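RagA protein (Porphyromonas gingivalis, PDB 6SLN) probably imports oligopeptides across the outer membrane as the TonB-dependent transporter of the RagAB complex, working with the lipoprotein RagB. Local coordinates at residues A[362-368]-A[445-451]; A[485-491]-A[535-541]; A[756-762]-A[843-848]. Numbering follows the deposited sequence.

All three interactions pair antiparallel strands of one closed transmembrane sheet, yet none touches another: their nearest atoms are about 28 Å apart for 1 and 2 and for 1 and 3, and about 37 Å for 2 and 3. None is fully buried. Interaction 1 has an apolar, lipid-touching face and packs on the second RagA subunit. Interaction 2 also reaches that subunit, but is rich in charge, meets RagB and contains a bulge. Interaction 3 touches no other protein chain, and its asparagine-bearing face is turned to the plug domain, with aromatic side chains on the reverse. Only interaction 2 joins the two arms of a hairpin; 1 and 3 join strands separated by 76 and 80 residues.

Interaction 1 (A[362-368]-A[445-451]); sequences WLKVGAN and NGFAQIT
Strand 445-450 runs antiparallel to strand 363-368, with axes 4.7 Å apart at closest approach and 169° between directions; extended backbones pair Leu363 with Ile450. Asn445 O accepts from Asn368 N (3.3 Å), while the polar end of Asn368 turns to Lys210. Gly446 lies opposite Ala367 in a non-hydrogen-bonded pair, CA to CA 4.4 Å. Phe447 is bonded both ways to Gly366: Phe447 N to Gly366 O 3.0 Å, and Gly366 N to Phe447 O 3.2 Å. Its p rotamer (chi1 79°) lays one ring face over Gly366 N, where a CB would clash; Lys459 adds a cation-pi contact. Ala448 pairs with Val365 (non-hydrogen-bonded, CA to CA 4.6 Å) and touches a bound phosphatidylethanolamine. Gln449 N to Lys364 O (2.8 Å) and Lys364 N to Gln449 O (2.9 Å) close the next hydrogen-bonded pair; Lys364 also salt-bridges Glu356. Ile450 CG1 packs 4.3 Å from Leu363 CD1, and Thr451 N donates to Trp362 O (2.9 Å). Leu363, Val365, Ala448 and Ile450 share one face, and Phe447, Gln449 and Lys364 the other: the apolar outer face, meeting lipid and, at Leu363 and Val365, the second RagA subunit, and the more polar inner face of an outer-membrane beta-barrel.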
loop_
_atom_site.group_PDB
_atom_site.type_symbol
_atom_site.label_atom_id
_atom_site.label_comp_id
_atom_site.label_asym_id
_atom_site.label_seq_id
_atom_site.Cartn_x
_atom_site.Cartn_y
_atom_site.Cartn_z
ATOM N N TRP A 362 31.561 -29.766 -24.866
ATOM C CA TRP A 362 30.275 -29.543 -25.521
ATOM C C TRP A 362 29.381 -28.513 -24.835
ATOM O O TRP A 362 28.293 -28.221 -25.348
ATOM C CB TRP A 362 29.516 -30.870 -25.653
ATOM C CG TRP A 362 29.345 -31.638 -24.367
ATOM C CD1 TRP A 362 30.168 -32.616 -23.878
ATOM C CD2 TRP A 362 28.267 -31.514 -23.421
ATOM N NE1 TRP A 362 29.677 -33.097 -22.684
ATOM C CE2 TRP A 362 28.513 -32.437 -22.383
ATOM C CE3 TRP A 362 27.125 -30.707 -23.350
ATOM C CZ2 TRP A 362 27.661 -32.573 -21.288
ATOM C CZ3 TRP A 362 26.282 -30.843 -22.265
ATOM C CH2 TRP A 362 26.554 -31.769 -21.247
ATOM N N LEU A 363 29.797 -27.946 -23.707
ATOM C CA LEU A 363 28.924 -27.042 -22.969
ATOM C C LEU A 363 29.699 -25.813 -22.514
ATOM O O LEU A 363 30.815 -25.922 -22.000
ATOM C CB LEU A 363 28.292 -27.738 -21.744
ATOM C CG LEU A 363 27.541 -26.849 -20.744
ATOM C CD1 LEU A 363 26.283 -26.255 -21.386
ATOM C CD2 LEU A 363 27.199 -27.596 -19.462
ATOM N N LYS A 364 29.087 -24.647 -22.693
ATOM C CA LYS A 364 29.610 -23.390 -22.178
ATOM C C LYS A 364 28.447 -22.633 -21.558
ATOM O O LYS A 364 27.405 -22.491 -22.203
ATOM C CB LYS A 364 30.263 -22.571 -23.303
ATOM C CG LYS A 364 30.836 -21.228 -22.880
ATOM C CD LYS A 364 30.607 -20.158 -23.945
ATOM C CE LYS A 364 31.903 -19.755 -24.652
ATOM N NZ LYS A 364 31.800 -18.394 -25.254
ATOM N N VAL A 365 28.599 -22.170 -20.313
ATOM C CA VAL A 365 27.529 -21.450 -19.627
ATOM C C VAL A 365 28.019 -20.059 -19.199
ATOM O O VAL A 365 29.209 -19.738 -19.283
ATOM C CB VAL A 365 26.982 -22.225 -18.415
ATOM C CG1 VAL A 365 26.690 -23.659 -18.786
ATOM C CG2 VAL A 365 27.956 -22.144 -17.248
ATOM N N GLY A 366 27.074 -19.231 -18.737
ATOM C CA GLY A 366 27.400 -17.886 -18.286
ATOM C C GLY A 366 26.208 -17.175 -17.676
ATOM O O GLY A 366 25.054 -17.575 -17.847
ATOM N N ALA A 367 26.509 -16.112 -16.935
ATOM C CA ALA A 367 25.482 -15.243 -16.370
ATOM C C ALA A 367 25.955 -13.791 -16.425
ATOM O O ALA A 367 27.152 -13.500 -16.299
ATOM C CB ALA A 367 25.123 -15.634 -14.927
ATOM N N ASN A 368 25.006 -12.878 -16.628
ATOM C CA ASN A 368 25.368 -11.470 -16.745
ATOM C C ASN A 368 24.609 -10.668 -15.701
ATOM O O ASN A 368 23.825 -9.772 -16.035
ATOM C CB ASN A 368 25.090 -10.940 -18.158
ATOM C CG ASN A 368 25.994 -11.573 -19.223
ATOM O OD1 ASN A 368 27.190 -11.285 -19.297
ATOM N ND2 ASN A 368 25.418 -12.441 -20.051
ATOM N N ASN A 445 20.281 -13.020 -15.491
ATOM C CA ASN A 445 20.350 -13.646 -16.803
ATOM C C ASN A 445 21.254 -14.860 -16.725
ATOM O O ASN A 445 22.354 -14.776 -16.177
ATOM C CB ASN A 445 20.903 -12.673 -17.841
ATOM C CG ASN A 445 20.577 -11.232 -17.511
ATOM O OD1 ASN A 445 21.394 -10.539 -16.922
ATOM N ND2 ASN A 445 19.387 -10.768 -17.900
ATOM N N GLY A 446 20.790 -15.972 -17.276
ATOM C CA GLY A 446 21.629 -17.141 -17.435
ATOM C C GLY A 446 21.452 -17.718 -18.823
ATOM O O GLY A 446 20.381 -17.626 -19.423
ATOM N N PHE A 447 22.527 -18.318 -19.331
ATOM C CA PHE A 447 22.482 -18.964 -20.634
ATOM C C PHE A 447 23.298 -20.252 -20.616
ATOM O O PHE A 447 24.318 -20.356 -19.929
ATOM C CB PHE A 447 22.982 -18.040 -21.769
ATOM C CG PHE A 447 24.478 -17.928 -21.856
ATOM C CD1 PHE A 447 25.228 -18.871 -22.549
ATOM C CD2 PHE A 447 25.142 -16.865 -21.241
ATOM C CE1 PHE A 447 26.616 -18.768 -22.608
ATOM C CE2 PHE A 447 26.522 -16.752 -21.307
ATOM C CZ PHE A 447 27.260 -17.703 -21.992
ATOM N N ALA A 448 22.835 -21.225 -21.400
ATOM C CA ALA A 448 23.554 -22.464 -21.660
ATOM C C ALA A 448 23.828 -22.573 -23.151
ATOM O O ALA A 448 22.965 -22.250 -23.973
ATOM C CB ALA A 448 22.749 -23.684 -21.202
ATOM N N GLN A 449 25.029 -23.012 -23.509
ATOM C CA GLN A 449 25.371 -23.211 -24.912
ATOM C C GLN A 449 25.827 -24.649 -25.108
ATOM O O GLN A 449 26.889 -25.047 -24.619
ATOM C CB GLN A 449 26.430 -22.220 -25.380
ATOM C CG GLN A 449 26.045 -21.601 -26.707
ATOM C CD GLN A 449 27.103 -20.689 -27.267
ATOM O OE1 GLN A 449 26.974 -19.462 -27.219
ATOM N NE2 GLN A 449 28.158 -21.283 -27.813
ATOM N N ILE A 450 25.013 -25.418 -25.820
ATOM C CA ILE A 450 25.281 -26.817 -26.115
ATOM C C ILE A 450 25.718 -26.920 -27.572
ATOM O O ILE A 450 24.940 -26.608 -28.486
ATOM C CB ILE A 450 24.048 -27.695 -25.853
ATOM C CG1 ILE A 450 23.539 -27.510 -24.421
ATOM C CG2 ILE A 450 24.384 -29.137 -26.112
ATOM C CD1 ILE A 450 22.662 -28.658 -23.921
ATOM N N THR A 451 26.967 -27.343 -27.791
ATOM C CA THR A 451 27.435 -27.712 -29.124
ATOM C C THR A 451 27.543 -29.234 -29.190
ATOM O O THR A 451 28.530 -29.810 -28.703
ATOM C CB THR A 451 28.781 -27.053 -29.451
ATOM O OG1 THR A 451 29.620 -27.041 -28.287
ATOM C CG2 THR A 451 28.566 -25.617 -29.921
#

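Interaction 2 (A[485-491]-A[535-541]); sequences PLGERRE and ASSKGFE
A G1 beta bulge interrupts the antiparallel hairpin of strands 487-510 and 515-540 near its open end, where Gly539 and Phe540 both face Gly487. Gly539 takes phi/psi 87/17°, where a CB would jam against the preceding carbonyl, calling for glycine. Gly487 N donates to Phe540 O (2.8 Å), and Gly487 O accepts from Phe540 N (3.2 Å) and, weakly, from Gly539 N (2.7 Å). Beyond the shift the pairing is regular, with axes of 487-491 and 535-540 4.6 Å apart at closest approach and 164° between directions. Arg489 N to Ser537 O and Ser537 N to Arg489 O are both 2.9 Å; Glu491 N to Ala535 O is 2.8 Å, and Ala535 N to Glu491 O 2.9 Å.

Phe540 (chi1 -53°) sets its ring edge against Glu488 N (CD2 to N 3.8 Å) and its CE2 3.6 Å from Arg489 CB. Arg489 is extended, all-trans, and Glu491, folded m,m, brings OE2 to 2.7 Å from Arg489 NE in a salt bridge; Arg489 NH1 hydrogen-bonds Met546 O and salt-bridges an acidic side chain of one RagB chain. On the reverse face, Glu488 CG meets Lys538 CB at 3.6 Å, but their charges part: Glu488 to Arg475, Lys538 to an acidic one of another RagB chain. Leu486 CD2 closes the end against Glu541 CG (3.4 Å). Such a bulged, charged end is consistent with the extracellular rim of a TonB-dependent receptor barrel.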
loop_
_atom_site.group_PDB
_atom_site.type_symbol
_atom_site.label_atom_id
_atom_site.label_comp_id
_atom_site.label_asym_id
_atom_site.label_seq_id
_atom_site.Cartn_x
_atom_site.Cartn_y
_atom_site.Cartn_z
ATOM N N PRO A 485 -3.001 22.917 9.197
ATOM C CA PRO A 485 -1.880 22.388 9.984
ATOM C C PRO A 485 -1.847 20.875 10.030
ATOM O O PRO A 485 -0.854 20.307 10.505
ATOM C CB PRO A 485 -2.130 22.970 11.374
ATOM C CG PRO A 485 -3.617 23.085 11.452
ATOM C CD PRO A 485 -4.105 23.395 10.047
ATOM N N LEU A 486 -2.896 20.212 9.556
ATOM C CA LEU A 486 -2.932 18.759 9.562
ATOM C C LEU A 486 -1.987 18.245 8.489
ATOM O O LEU A 486 -1.952 18.775 7.381
ATOM C CB LEU A 486 -4.360 18.268 9.330
ATOM C CG LEU A 486 -5.266 18.821 10.439
ATOM C CD1 LEU A 486 -6.715 18.321 10.348
ATOM C CD2 LEU A 486 -4.634 18.505 11.788
ATOM N N GLY A 487 -1.201 17.251 8.823
ATOM C CA GLY A 487 -0.253 16.715 7.875
ATOM C C GLY A 487 -0.817 15.510 7.121
ATOM O O GLY A 487 -1.856 14.940 7.464
ATOM N N GLU A 488 -0.104 15.131 6.063
ATOM C CA GLU A 488 -0.528 14.051 5.191
ATOM C C GLU A 488 0.686 13.210 4.817
ATOM O O GLU A 488 1.835 13.657 4.862
ATOM C CB GLU A 488 -1.243 14.587 3.923
ATOM C CG GLU A 488 -2.118 15.834 4.190
ATOM C CD GLU A 488 -3.112 16.161 3.065
ATOM O OE1 GLU A 488 -2.968 15.630 1.941
ATOM O OE2 GLU A 488 -4.043 16.965 3.309
ATOM N N ARG A 489 0.418 11.986 4.409
ATOM C CA ARG A 489 1.505 11.098 4.050
ATOM C C ARG A 489 0.962 10.111 3.037
ATOM O O ARG A 489 -0.197 9.700 3.139
ATOM C CB ARG A 489 2.035 10.378 5.282
ATOM C CG ARG A 489 3.131 9.397 4.974
ATOM C CD ARG A 489 3.698 8.801 6.234
ATOM N NE ARG A 489 4.940 8.083 5.982
ATOM C CZ ARG A 489 5.695 7.566 6.944
ATOM N NH1 ARG A 489 5.323 7.697 8.215
ATOM N NH2 ARG A 489 6.811 6.910 6.638
ATOM N N ARG A 490 1.788 9.752 2.054
ATOM C CA ARG A 490 1.400 8.791 1.026
ATOM C C ARG A 490 2.555 7.826 0.821
ATOM O O ARG A 490 3.715 8.242 0.746
ATOM C CB ARG A 490 1.015 9.490 -0.302
ATOM C CG ARG A 490 0.967 8.580 -1.546
ATOM C CD ARG A 490 -0.119 9.002 -2.553
ATOM N NE ARG A 490 -0.110 10.430 -2.848
ATOM C CZ ARG A 490 0.889 11.080 -3.455
ATOM N NH1 ARG A 490 1.984 10.434 -3.846
ATOM N NH2 ARG A 490 0.803 12.394 -3.662
ATOM N N GLU A 491 2.241 6.539 0.777
ATOM C CA GLU A 491 3.239 5.504 0.573
ATOM C C GLU A 491 2.835 4.629 -0.607
ATOM O O GLU A 491 1.658 4.258 -0.760
ATOM C CB GLU A 491 3.403 4.640 1.825
ATOM C CG GLU A 491 3.740 5.424 3.038
ATOM C CD GLU A 491 5.221 5.657 3.165
ATOM O OE1 GLU A 491 5.997 4.889 2.567
ATOM O OE2 GLU A 491 5.606 6.608 3.878
ATOM N N ALA A 535 -1.168 3.892 -0.523
ATOM C CA ALA A 535 -2.096 4.344 0.496
ATOM C C ALA A 535 -1.663 5.710 0.994
ATOM O O ALA A 535 -0.490 6.095 0.895
ATOM C CB ALA A 535 -2.157 3.384 1.685
ATOM N N SER A 536 -2.621 6.416 1.580
ATOM C CA SER A 536 -2.366 7.758 2.045
ATOM C C SER A 536 -3.280 8.061 3.223
ATOM O O SER A 536 -4.375 7.513 3.352
ATOM C CB SER A 536 -2.534 8.782 0.913
ATOM O OG SER A 536 -3.804 9.400 0.976
ATOM N N SER A 537 -2.788 8.925 4.094
ATOM C CA SER A 537 -3.448 9.221 5.344
ATOM C C SER A 537 -3.308 10.707 5.529
ATOM O O SER A 537 -2.368 11.325 5.008
ATOM C CB SER A 537 -2.801 8.464 6.510
ATOM O OG SER A 537 -3.208 7.107 6.559
ATOM N N LYS A 538 -4.234 11.293 6.264
ATOM C CA LYS A 538 -4.040 12.698 6.560
ATOM C C LYS A 538 -4.603 13.037 7.932
ATOM O O LYS A 538 -5.218 12.207 8.612
ATOM C CB LYS A 538 -4.643 13.578 5.457
ATOM C CG LYS A 538 -6.030 13.224 5.039
ATOM C CD LYS A 538 -6.458 14.115 3.912
ATOM C CE LYS A 538 -7.862 13.728 3.462
ATOM N NZ LYS A 538 -8.257 14.297 2.138
ATOM N N GLY A 539 -4.358 14.285 8.331
ATOM C CA GLY A 539 -4.830 14.786 9.595
ATOM C C GLY A 539 -3.903 14.528 10.751
ATOM O O GLY A 539 -4.353 14.601 11.903
ATOM N N PHE A 540 -2.637 14.197 10.477
ATOM C CA PHE A 540 -1.620 14.110 11.517
ATOM C C PHE A 540 -1.453 15.466 12.186
ATOM O O PHE A 540 -1.515 16.507 11.529
ATOM C CB PHE A 540 -0.286 13.667 10.912
ATOM C CG PHE A 540 -0.373 12.405 10.091
ATOM C CD1 PHE A 540 -0.652 11.187 10.697
ATOM C CD2 PHE A 540 -0.194 12.436 8.710
ATOM C CE1 PHE A 540 -0.734 10.019 9.951
ATOM C CE2 PHE A 540 -0.274 11.269 7.953
ATOM C CZ PHE A 540 -0.544 10.057 8.581
ATOM N N GLU A 541 -1.247 15.467 13.500
ATOM C CA GLU A 541 -1.001 16.716 14.216
ATOM C C GLU A 541 0.404 16.782 14.772
ATOM O O GLU A 541 0.734 17.726 15.499
ATOM C CB GLU A 541 -2.026 16.928 15.329
ATOM C CG GLU A 541 -3.333 17.445 14.798
ATOM C CD GLU A 541 -4.515 17.226 15.716
ATOM O OE1 GLU A 541 -5.648 17.102 15.201
ATOM O OE2 GLU A 541 -4.328 17.205 16.949
#

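Interaction 3 (A[756-762]-A[843-848]); sequences SANFNYN and PITGGF
Pro843, Asn758 and Ile844 bury the largest areas here (64, 57 and 51 Å²), along antiparallel strands 756-762 and 844-848, whose axes are 4.5 Å apart at closest approach and 179° between directions. Pro843 offers its carbonyl O to Asn762 N (2.9 Å), and its CB meets Tyr761 CE1 at 3.9 Å. Ile844, chi1 -64° (m), sits between two trans aromatic rotamers: its CG1 meets the edge of the Tyr761 ring (CD1, 3.6 Å), and its CG2 lies 3.7 Å from Phe759 CE1. These strands neighbour each other in the wall of the TonB-dependent receptor barrel, although 80 residues, including a separate antiparallel sheet, intervene in sequence. Asn760 and Thr845 form the regular hydrogen-bonded pair, Asn760 N to Thr845 O 2.8 Å and Thr845 N to Asn760 O 3.0 Å. Asn758 O accepts from Gly847 N (3.1 Å); at Gly846 a CB would clash with that carbonyl. The Asn758 side chain touches Ala127, and Asn760, bonded to Asp738, touches His147, both in the plug domain.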
loop_
_atom_site.group_PDB
_atom_site.type_symbol
_atom_site.label_atom_id
_atom_site.label_comp_id
_atom_site.label_asym_id
_atom_site.label_seq_id
_atom_site.Cartn_x
_atom_site.Cartn_y
_atom_site.Cartn_z
ATOM N N SER A 756 36.099 11.974 -36.799
ATOM C CA SER A 756 34.941 11.160 -37.106
ATOM C C SER A 756 33.821 12.115 -37.467
ATOM O O SER A 756 33.579 13.087 -36.744
ATOM C CB SER A 756 34.565 10.276 -35.915
ATOM O OG SER A 756 33.170 10.049 -35.863
ATOM N N ALA A 757 33.176 11.872 -38.597
ATOM C CA ALA A 757 32.075 12.693 -39.068
ATOM C C ALA A 757 30.828 11.832 -39.156
ATOM O O ALA A 757 30.890 10.603 -39.121
ATOM C CB ALA A 757 32.398 13.328 -40.427
ATOM N N ASN A 758 29.686 12.484 -39.305
ATOM C CA ASN A 758 28.426 11.792 -39.093
ATOM C C ASN A 758 27.265 12.632 -39.607
ATOM O O ASN A 758 27.177 13.823 -39.291
ATOM C CB ASN A 758 28.292 11.492 -37.599
ATOM C CG ASN A 758 27.043 10.777 -37.267
ATOM O OD1 ASN A 758 27.005 9.556 -37.287
ATOM N ND2 ASN A 758 26.000 11.524 -36.938
ATOM N N PHE A 759 26.371 12.046 -40.401
ATOM C CA PHE A 759 25.300 12.848 -40.982
ATOM C C PHE A 759 24.148 11.964 -41.447
ATOM O O PHE A 759 24.370 10.865 -41.962
ATOM C CB PHE A 759 25.813 13.687 -42.163
ATOM C CG PHE A 759 24.726 14.406 -42.907
ATOM C CD1 PHE A 759 24.376 15.702 -42.559
ATOM C CD2 PHE A 759 24.047 13.794 -43.951
ATOM C CE1 PHE A 759 23.371 16.375 -43.233
ATOM C CE2 PHE A 759 23.039 14.463 -44.630
ATOM C CZ PHE A 759 22.703 15.759 -44.274
ATOM N N ASN A 760 22.924 12.474 -41.292
ATOM C CA ASN A 760 21.742 11.888 -41.916
ATOM C C ASN A 760 20.757 12.987 -42.286
ATOM O O ASN A 760 20.497 13.888 -41.485
ATOM C CB ASN A 760 21.046 10.879 -41.001
ATOM C CG ASN A 760 19.591 10.592 -41.425
ATOM O OD1 ASN A 760 18.648 11.237 -40.958
ATOM N ND2 ASN A 760 19.414 9.613 -42.305
ATOM N N TYR A 761 20.215 12.904 -43.498
ATOM C CA TYR A 761 19.024 13.647 -43.875
ATOM C C TYR A 761 17.826 12.701 -43.908
ATOM O O TYR A 761 17.960 11.524 -44.252
ATOM C CB TYR A 761 19.191 14.311 -45.242
ATOM C CG TYR A 761 17.945 15.047 -45.685
ATOM C CD1 TYR A 761 17.610 16.265 -45.122
ATOM C CD2 TYR A 761 17.095 14.515 -46.649
ATOM C CE1 TYR A 761 16.477 16.941 -45.507
ATOM C CE2 TYR A 761 15.949 15.186 -47.039
ATOM C CZ TYR A 761 15.646 16.404 -46.462
ATOM O OH TYR A 761 14.509 17.099 -46.828
ATOM N N ASN A 762 16.647 13.211 -43.552
ATOM C CA ASN A 762 15.457 12.373 -43.615
ATOM C C ASN A 762 14.222 13.181 -43.977
ATOM O O ASN A 762 13.873 14.132 -43.271
ATOM C CB ASN A 762 15.224 11.659 -42.301
ATOM C CG ASN A 762 14.094 10.673 -42.403
ATOM O OD1 ASN A 762 14.298 9.529 -42.795
ATOM N ND2 ASN A 762 12.881 11.125 -42.105
ATOM N N PRO A 843 14.742 17.345 -39.625
ATOM C CA PRO A 843 15.148 16.445 -40.721
ATOM C C PRO A 843 16.627 16.125 -40.749
ATOM O O PRO A 843 17.002 15.114 -41.359
ATOM C CB PRO A 843 14.759 17.225 -41.999
ATOM C CG PRO A 843 14.029 18.451 -41.528
ATOM C CD PRO A 843 14.477 18.704 -40.114
ATOM N N ILE A 844 17.478 16.940 -40.123
ATOM C CA ILE A 844 18.925 16.827 -40.268
ATOM C C ILE A 844 19.558 16.511 -38.909
ATOM O O ILE A 844 19.346 17.231 -37.924
ATOM C CB ILE A 844 19.503 18.096 -40.923
ATOM C CG1 ILE A 844 18.925 18.202 -42.344
ATOM C CG2 ILE A 844 21.027 18.059 -40.938
ATOM C CD1 ILE A 844 19.249 19.487 -43.124
ATOM N N THR A 845 20.327 15.420 -38.868
ATOM C CA THR A 845 20.932 14.877 -37.661
ATOM C C THR A 845 22.378 14.537 -37.974
ATOM O O THR A 845 22.640 13.697 -38.840
ATOM C CB THR A 845 20.201 13.615 -37.201
ATOM O OG1 THR A 845 18.806 13.894 -37.031
ATOM C CG2 THR A 845 20.785 13.108 -35.883
ATOM N N GLY A 846 23.313 15.152 -37.253
ATOM C CA GLY A 846 24.712 14.828 -37.432
ATOM C C GLY A 846 25.535 15.032 -36.174
ATOM O O GLY A 846 25.037 15.428 -35.115
ATOM N N GLY A 847 26.816 14.726 -36.317
ATOM C CA GLY A 847 27.801 14.986 -35.291
ATOM C C GLY A 847 29.181 14.854 -35.891
ATOM O O GLY A 847 29.352 14.327 -36.997
ATOM N N PHE A 848 30.166 15.359 -35.160
ATOM C CA PHE A 848 31.549 15.116 -35.540
ATOM C C PHE A 848 32.415 15.103 -34.292
ATOM O O PHE A 848 32.121 15.777 -33.300
ATOM C CB PHE A 848 32.074 16.136 -36.558
ATOM C CG PHE A 848 31.872 17.566 -36.157
ATOM C CD1 PHE A 848 30.665 18.211 -36.412
ATOM C CD2 PHE A 848 32.899 18.282 -35.555
ATOM C CE1 PHE A 848 30.478 19.550 -36.054
ATOM C CE2 PHE A 848 32.727 19.629 -35.208
ATOM C CZ PHE A 848 31.515 20.261 -35.450
#